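Local coordinates for ABC transporter periplasmic substrate-binding protein (Desulfovibrio alaskensis, PDB 5MY5) that binds tungstate with high selectivity in the periplasm, probably handing the oxyanion to an ABC transporter for uptake into the cell, at residues L128-I131 and A132-A136; K149-K152 and S153-Q157; G121-V124 and A125-L128. The protein carries 2 engineered substitutions. One frame throughout, in Å; residues are numbered along the deposited sequence.

Contact 1 of 3, residues L128-I131 and A132-A136; sequences LGKI and AADNA. Engineered in segment 128-131: K130 (natural residue Arg). With NA (sodium ion), chain B.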
loop_
_atom_site.group_PDB
_atom_site.type_symbol
_atom_site.label_atom_id
_atom_site.label_comp_id
_atom_site.label_asym_id
_atom_site.label_seq_id
_atom_site.Cartn_x
_atom_site.Cartn_y
_atom_site.Cartn_z
ATOM N N LEU A 128 10.013 13.628 -11.050
ATOM C CA LEU A 128 8.801 13.809 -11.887
ATOM C C LEU A 128 8.927 15.070 -12.674
ATOM O O LEU A 128 8.608 15.097 -13.863
ATOM C CB LEU A 128 7.533 13.753 -11.036
ATOM C CG LEU A 128 7.187 12.372 -10.402
ATOM C CD1 LEU A 128 5.878 12.503 -9.701
ATOM C CD2 LEU A 128 7.279 11.233 -11.387
ATOM N N GLY A 129 9.472 16.138 -12.070
ATOM C CA GLY A 129 9.658 17.371 -12.871
ATOM C C GLY A 129 10.654 17.217 -13.967
ATOM O O GLY A 129 10.485 17.800 -15.056
ATOM N N LYS A 130 11.695 16.465 -13.755
ATOM C CA LYS A 130 12.700 16.191 -14.707
ATOM C C LYS A 130 12.236 15.309 -15.837
ATOM O O LYS A 130 12.578 15.509 -16.990
ATOM C CB LYS A 130 13.945 15.611 -14.014
ATOM C CG LYS A 130 15.102 15.312 -14.948
ATOM C CD LYS A 130 15.517 16.591 -15.626
ATOM C CE LYS A 130 16.957 16.600 -16.059
ATOM N NZ LYS A 130 17.374 15.519 -16.998
ATOM N N ILE A 131 11.446 14.257 -15.508
ATOM C CA ILE A 131 10.838 13.380 -16.534
ATOM C C ILE A 131 9.954 14.232 -17.445
ATOM O O ILE A 131 10.003 14.070 -18.681
ATOM C CB ILE A 131 10.063 12.219 -15.782
ATOM C CG1 ILE A 131 11.030 11.189 -15.255
ATOM C CG2 ILE A 131 8.953 11.656 -16.670
ATOM C CD1 ILE A 131 10.442 10.349 -14.092
ATOM N N ALA A 132 9.158 15.070 -16.824
ATOM C CA ALA A 132 8.196 16.008 -17.532
ATOM C C ALA A 132 9.049 16.945 -18.423
ATOM O O ALA A 132 8.739 17.087 -19.630
ATOM C CB ALA A 132 7.325 16.788 -16.625
ATOM N N ALA A 133 10.142 17.502 -17.906
ATOM C CA ALA A 133 10.938 18.486 -18.642
ATOM C C ALA A 133 11.640 17.850 -19.826
ATOM O O ALA A 133 11.710 18.499 -20.899
ATOM C CB ALA A 133 11.974 19.125 -17.698
ATOM N N ASP A 134 12.099 16.595 -19.716
ATOM C CA ASP A 134 12.805 15.868 -20.717
ATOM C C ASP A 134 11.816 15.133 -21.649
ATOM O O ASP A 134 12.262 14.424 -22.610
ATOM C CB ASP A 134 13.860 14.885 -20.113
ATOM C CG ASP A 134 15.096 15.638 -19.511
ATOM O OD1 ASP A 134 15.129 16.889 -19.464
ATOM O OD2 ASP A 134 16.064 14.985 -19.107
ATOM N N ASN A 135 10.517 15.214 -21.376
ATOM C CA ASN A 135 9.506 14.433 -22.122
ATOM C C ASN A 135 9.780 12.952 -22.128
ATOM O O ASN A 135 9.567 12.228 -23.110
ATOM C CB ASN A 135 9.383 14.904 -23.570
ATOM C CG ASN A 135 8.755 16.302 -23.708
ATOM O OD1 ASN A 135 8.101 16.881 -22.799
ATOM N ND2 ASN A 135 8.785 16.756 -24.911
ATOM N N ALA A 136 10.347 12.441 -21.031
ATOM C CA ALA A 136 10.576 11.012 -20.937
ATOM C C ALA A 136 9.232 10.277 -20.779
ATOM O O ALA A 136 8.324 10.776 -20.178
ATOM C CB ALA A 136 11.526 10.650 -19.771
HETATM NA NA NA B . 6.816 18.849 -22.503
HETATM O O HOH W 1 8.533 19.728 -21.649
HETATM O O HOH W 2 6.253 18.096 -20.477
HETATM O O HOH W 3 7.353 19.796 -24.182
HETATM O O HOH W 4 5.522 20.415 -22.119
HETATM O O HOH W 5 5.148 17.735 -23.152
#
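L128 O receives A132 N at 3.0 Å, one of three successive i to i+4 bonds in the last turns of helix 124-133; G129 O takes A133 N and K130 O takes D134 N in the same way. Then the pattern breaks. I131 O skips ahead to A136 N (2.9 Å), which lies in its carbonyl plane, while N135 N turns back to A132 O at 3.1 Å. N135 itself sits at positive phi, 55°, and that local twist swings the chain off the helix axis.

Along the outer flank, K130, an engineered residue where the natural protein has arginine, reaches over one turn to D134. Its chain leaves with CG anti to the backbone N (chi1 -179°), and bends at chi2 and chi4 turn it back along the helix and bring NZ to D134. NZ meets D134 OD2 at 2.5 Å, an unusually short distance for a salt bridge, on the syn side of that oxygen but 33° out of the carboxylate plane. NZ has a second acceptor in A117 O. On the buried flank, I131 sets its CG2 branch 4.2 Å from A136 CB, and F138 and Y189 pack against this side of the turn.

Beyond the last turn, N135 OD1 binds a sodium ion at 2.4 Å. Five waters complete six ligands, and one of them, water 2, also donates to A132 O at 2.8 Å, tying the ion's shell to a carbonyl of the helix end. This carbonyl thus holds both the backbone N-H of N135 and a metal-bound water. Two bonds folded back into the final turn, a residue at positive phi and an apolar contact between I131 and A136 together make a Schellman motif, the classic C-terminal helix cap.

Contact 2 of 3, residues K149-K152 and S153-Q157; sequences KMEK and SLWKQ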
loop_
_atom_site.group_PDB
_atom_site.type_symbol
_atom_site.label_atom_id
_atom_site.label_comp_id
_atom_site.label_asym_id
_atom_site.label_seq_id
_atom_site.Cartn_x
_atom_site.Cartn_y
_atom_site.Cartn_z
ATOM N N LYS A 149 -4.329 6.296 -7.936
ATOM C CA LYS A 149 -4.598 7.438 -7.120
ATOM C C LYS A 149 -3.330 8.028 -6.427
ATOM O O LYS A 149 -3.143 9.255 -6.388
ATOM C CB LYS A 149 -5.680 7.062 -6.115
ATOM C CG LYS A 149 -7.068 7.039 -6.751
ATOM C CD LYS A 149 -8.071 6.334 -5.839
ATOM C CE LYS A 149 -9.393 6.151 -6.553
ATOM N NZ LYS A 149 -10.270 5.314 -5.690
ATOM N N MET A 150 -2.466 7.152 -5.885
ATOM C CA MET A 150 -1.231 7.554 -5.338
ATOM C C MET A 150 -0.332 8.242 -6.364
ATOM O O MET A 150 0.167 9.356 -6.120
ATOM C CB MET A 150 -0.549 6.325 -4.766
ATOM C CG MET A 150 0.827 6.452 -4.180
ATOM S SD MET A 150 0.941 7.747 -2.940
ATOM C CE MET A 150 2.679 7.812 -3.021
ATOM N N GLU A 151 -0.253 7.654 -7.564
ATOM C CA GLU A 151 0.560 8.252 -8.631
ATOM C C GLU A 151 0.029 9.628 -9.006
ATOM O O GLU A 151 0.808 10.606 -9.118
ATOM C CB GLU A 151 0.650 7.323 -9.821
ATOM C CG GLU A 151 1.390 7.853 -11.066
ATOM C CD GLU A 151 0.497 8.193 -12.232
ATOM O OE1 GLU A 151 -0.499 7.447 -12.421
ATOM O OE2 GLU A 151 0.839 9.156 -12.944
ATOM N N LYS A 152 -1.300 9.734 -9.147
ATOM C CA LYS A 152 -1.852 11.041 -9.499
ATOM C C LYS A 152 -1.520 12.047 -8.422
ATOM O O LYS A 152 -1.232 13.212 -8.740
ATOM C CB LYS A 152 -3.349 10.994 -9.624
ATOM C CG LYS A 152 -3.727 10.374 -10.936
ATOM C CD LYS A 152 -5.225 10.444 -11.302
ATOM C CE LYS A 152 -6.023 9.377 -10.605
ATOM N NZ LYS A 152 -7.504 9.510 -10.854
ATOM N N SER A 153 -1.566 11.645 -7.161
ATOM C CA SER A 153 -1.301 12.540 -6.049
ATOM C C SER A 153 0.112 13.091 -6.114
ATOM O O SER A 153 0.339 14.194 -5.637
ATOM C CB SER A 153 -1.569 11.893 -4.668
ATOM O OG SER A 153 -0.516 11.053 -4.183
ATOM N N LEU A 154 1.077 12.306 -6.616
ATOM C CA LEU A 154 2.478 12.739 -6.712
ATOM C C LEU A 154 2.666 13.896 -7.660
ATOM O O LEU A 154 3.433 14.876 -7.382
ATOM C CB LEU A 154 3.380 11.631 -7.203
ATOM C CG LEU A 154 3.434 10.342 -6.352
ATOM C CD1 LEU A 154 4.435 9.348 -6.854
ATOM C CD2 LEU A 154 3.696 10.622 -4.891
ATOM N N TRP A 155 1.963 13.854 -8.785
ATOM C CA TRP A 155 2.066 14.912 -9.740
ATOM C C TRP A 155 1.539 16.192 -9.192
ATOM O O TRP A 155 1.968 17.240 -9.639
ATOM C CB TRP A 155 1.348 14.567 -11.061
ATOM C CG TRP A 155 2.008 13.507 -11.811
ATOM C CD1 TRP A 155 1.646 12.111 -11.861
ATOM C CD2 TRP A 155 3.213 13.581 -12.648
ATOM N NE1 TRP A 155 2.519 11.474 -12.615
ATOM C CE2 TRP A 155 3.496 12.310 -13.138
ATOM C CE3 TRP A 155 4.059 14.644 -13.025
ATOM C CZ2 TRP A 155 4.564 12.047 -14.011
ATOM C CZ3 TRP A 155 5.061 14.420 -13.836
ATOM C CH2 TRP A 155 5.385 13.143 -14.336
ATOM N N LYS A 156 0.559 16.114 -8.301
ATOM C CA LYS A 156 -0.032 17.320 -7.714
ATOM C C LYS A 156 0.957 18.170 -6.942
ATOM O O LYS A 156 0.672 19.342 -6.726
ATOM C CB LYS A 156 -1.225 16.965 -6.814
ATOM C CG LYS A 156 -2.448 16.546 -7.582
ATOM C CD LYS A 156 -3.370 17.717 -7.899
ATOM C CE LYS A 156 -4.731 17.214 -8.354
ATOM N NZ LYS A 156 -5.604 16.893 -7.188
ATOM N N GLN A 157 2.113 17.626 -6.574
ATOM C CA GLN A 157 3.159 18.322 -5.855
ATOM C C GLN A 157 4.341 18.829 -6.668
ATOM O O GLN A 157 5.289 19.333 -6.055
ATOM C CB GLN A 157 3.725 17.397 -4.757
ATOM C CG GLN A 157 2.707 16.684 -3.881
ATOM C CD GLN A 157 1.757 17.635 -3.138
ATOM O OE1 GLN A 157 0.563 17.736 -3.459
ATOM N NE2 GLN A 157 2.280 18.309 -2.117
#
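K149 O accepts S153 N at 3.0 Å in ordinary helical fashion, and M150 O accepts L154 N, but the next turn of helix 146-155 slackens: W155 N reaches E151 O and K156 N reaches K152 O only through weak bonds.

The hydroxyl of S153 folds back on the helix. With OG between its own backbone N and carbonyl carbon, it donates to M150 O at 2.7 Å, in the carbonyl plane and on a lone pair. M150 O therefore serves two donors, S153 OG and L154 N. The M150 side chain leaves anti to its N and bends at chi2, bringing its terminal methyl across to the leucine one turn on: CE lies 3.5 Å from L154 CD2. M191 of strand 189-193 packs against both residues.

E151 and W155 form the polar pair on the buried flank. Indole NE1 donates to E151 OE2 at 2.9 Å, with an N-H...O angle of 131°; the oxygen offers its anti lone pair and sits 17° out of the indole plane. The carboxylate stands almost upright against the ring, the two planes 88° apart, and approaches the indole at its edge. OE2 is shared with the hydroxyl of Y169, and OE1 bonds to S140 OG, while F138 meets W155 edge-to-face.

Both carboxylate oxygens of this buried glutamate are thus engaged, from the helix itself and from the strands 138-140 and 169-171 of the same beta-alpha-beta unit. Such a set of hydrogen bonds would be expected to fix the carboxylate's rotation and soften the cost of burying it.

Contact 3 of 3, residues G121-V124 and A125-L128; sequences GMTV and AAAL
M122 lays its extended side chain along the start of helix 124-133, filling the shallow hollow beside A126 and A127. Its CB lies 4.2 Å from A127 CB, and the chain carries SD along the flank of the turn to 4.1 Å from A126 CB. The alanines are low bumps here, small enough for the thioether to lie close against the backbone.

T123 is the N-cap. Its OG1 accepts A126 N at 3.1 Å, in a fairly straight bond with an angle of 161° at the hydrogen, and the same oxygen rests 3.3 Å from A126 CB, so the hydroxyl fits snugly into the opening turn. T123 O accepts A127 N, closing the first turn, and V124 O accepts L128 N at 2.9 Å.

On the inner flank, V124 and L128 lie side by side and point the same way. The CG1 methyl of V124, anti to the backbone N (chi1 166°), lies 4.0 Å from L128 CD1, and the two side chains make one apolar ridge along the helix.

L154 of helix 146-155 packs against that ridge. V214 of strand 210-214 touches V124 and A127, while D217 OD2 accepts the backbone N-H of V124, so the helix begins between a neighbouring helix and the sheet.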
loop_
_atom_site.group_PDB
_atom_site.type_symbol
_atom_site.label_atom_id
_atom_site.label_comp_id
_atom_site.label_asym_id
_atom_site.label_seq_id
_atom_site.Cartn_x
_atom_site.Cartn_y
_atom_site.Cartn_z
ATOM N N GLY A 121 18.229 8.885 -7.525
ATOM C CA GLY A 121 18.581 9.535 -6.281
ATOM C C GLY A 121 18.000 10.919 -6.114
ATOM O O GLY A 121 18.301 11.634 -5.111
ATOM N N MET A 122 17.121 11.336 -7.052
ATOM C CA MET A 122 16.433 12.591 -6.836
ATOM C C MET A 122 15.261 12.375 -5.880
ATOM O O MET A 122 14.866 11.245 -5.668
ATOM C CB MET A 122 15.870 13.115 -8.177
ATOM C CG MET A 122 16.902 13.735 -9.105
ATOM S SD MET A 122 16.085 14.399 -10.597
ATOM C CE MET A 122 17.413 15.329 -11.403
ATOM N N THR A 123 14.737 13.437 -5.324
ATOM C CA THR A 123 13.435 13.389 -4.682
ATOM C C THR A 123 12.335 13.102 -5.721
ATOM O O THR A 123 12.507 13.277 -6.925
ATOM C CB THR A 123 13.077 14.701 -4.052
ATOM O OG1 THR A 123 12.925 15.667 -5.090
ATOM C CG2 THR A 123 14.193 15.176 -3.055
ATOM N N VAL A 124 11.219 12.613 -5.248
ATOM C CA VAL A 124 10.027 12.399 -6.151
ATOM C C VAL A 124 9.644 13.634 -6.920
ATOM O O VAL A 124 9.506 13.582 -8.160
ATOM C CB VAL A 124 8.786 11.932 -5.320
ATOM C CG1 VAL A 124 7.459 12.023 -6.098
ATOM C CG2 VAL A 124 9.023 10.519 -4.922
ATOM N N ALA A 125 9.542 14.761 -6.289
ATOM C CA ALA A 125 9.200 15.977 -6.996
ATOM C C ALA A 125 10.204 16.355 -8.055
ATOM O O ALA A 125 9.826 16.779 -9.183
ATOM C CB ALA A 125 8.879 17.137 -6.064
ATOM N N ALA A 126 11.494 16.259 -7.772
ATOM C CA ALA A 126 12.525 16.600 -8.771
ATOM C C ALA A 126 12.545 15.614 -9.898
ATOM O O ALA A 126 12.682 15.953 -11.071
ATOM C CB ALA A 126 13.879 16.697 -8.082
ATOM N N ALA A 127 12.268 14.328 -9.583
ATOM C CA ALA A 127 12.347 13.288 -10.603
ATOM C C ALA A 127 11.198 13.465 -11.601
ATOM O O ALA A 127 11.404 13.354 -12.820
ATOM C CB ALA A 127 12.295 11.864 -9.987
ATOM N N LEU A 128 10.013 13.628 -11.050
ATOM C CA LEU A 128 8.801 13.809 -11.887
ATOM C C LEU A 128 8.927 15.070 -12.674
ATOM O O LEU A 128 8.608 15.097 -13.863
ATOM C CB LEU A 128 7.533 13.753 -11.036
ATOM C CG LEU A 128 7.187 12.372 -10.402
ATOM C CD1 LEU A 128 5.878 12.503 -9.701
ATOM C CD2 LEU A 128 7.279 11.233 -11.387
#

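Contacts 3 and 1 follow one another on helix 124-133, the first at its N-cap and the second at its C-terminal cap, with L128 common to both and centres about 10 Å apart. Contact 2 comes later in the chain, on helix 146-155. Its centre is about 15 Å from that of contact 1 and about 13 Å from that of contact 3. The two helices meet through L128 and V124: L128 CD1 lies 3.6 Å from L154 CB, L128 O lies 3.6 Å from W155 CZ3, and V124 CG1 touches L154 CD1. Strand 138-140 runs between them in sequence. All three contacts thus belong to one packed alpha/beta region of the periplasmic binding-protein fold, with the sodium ion at its outer end.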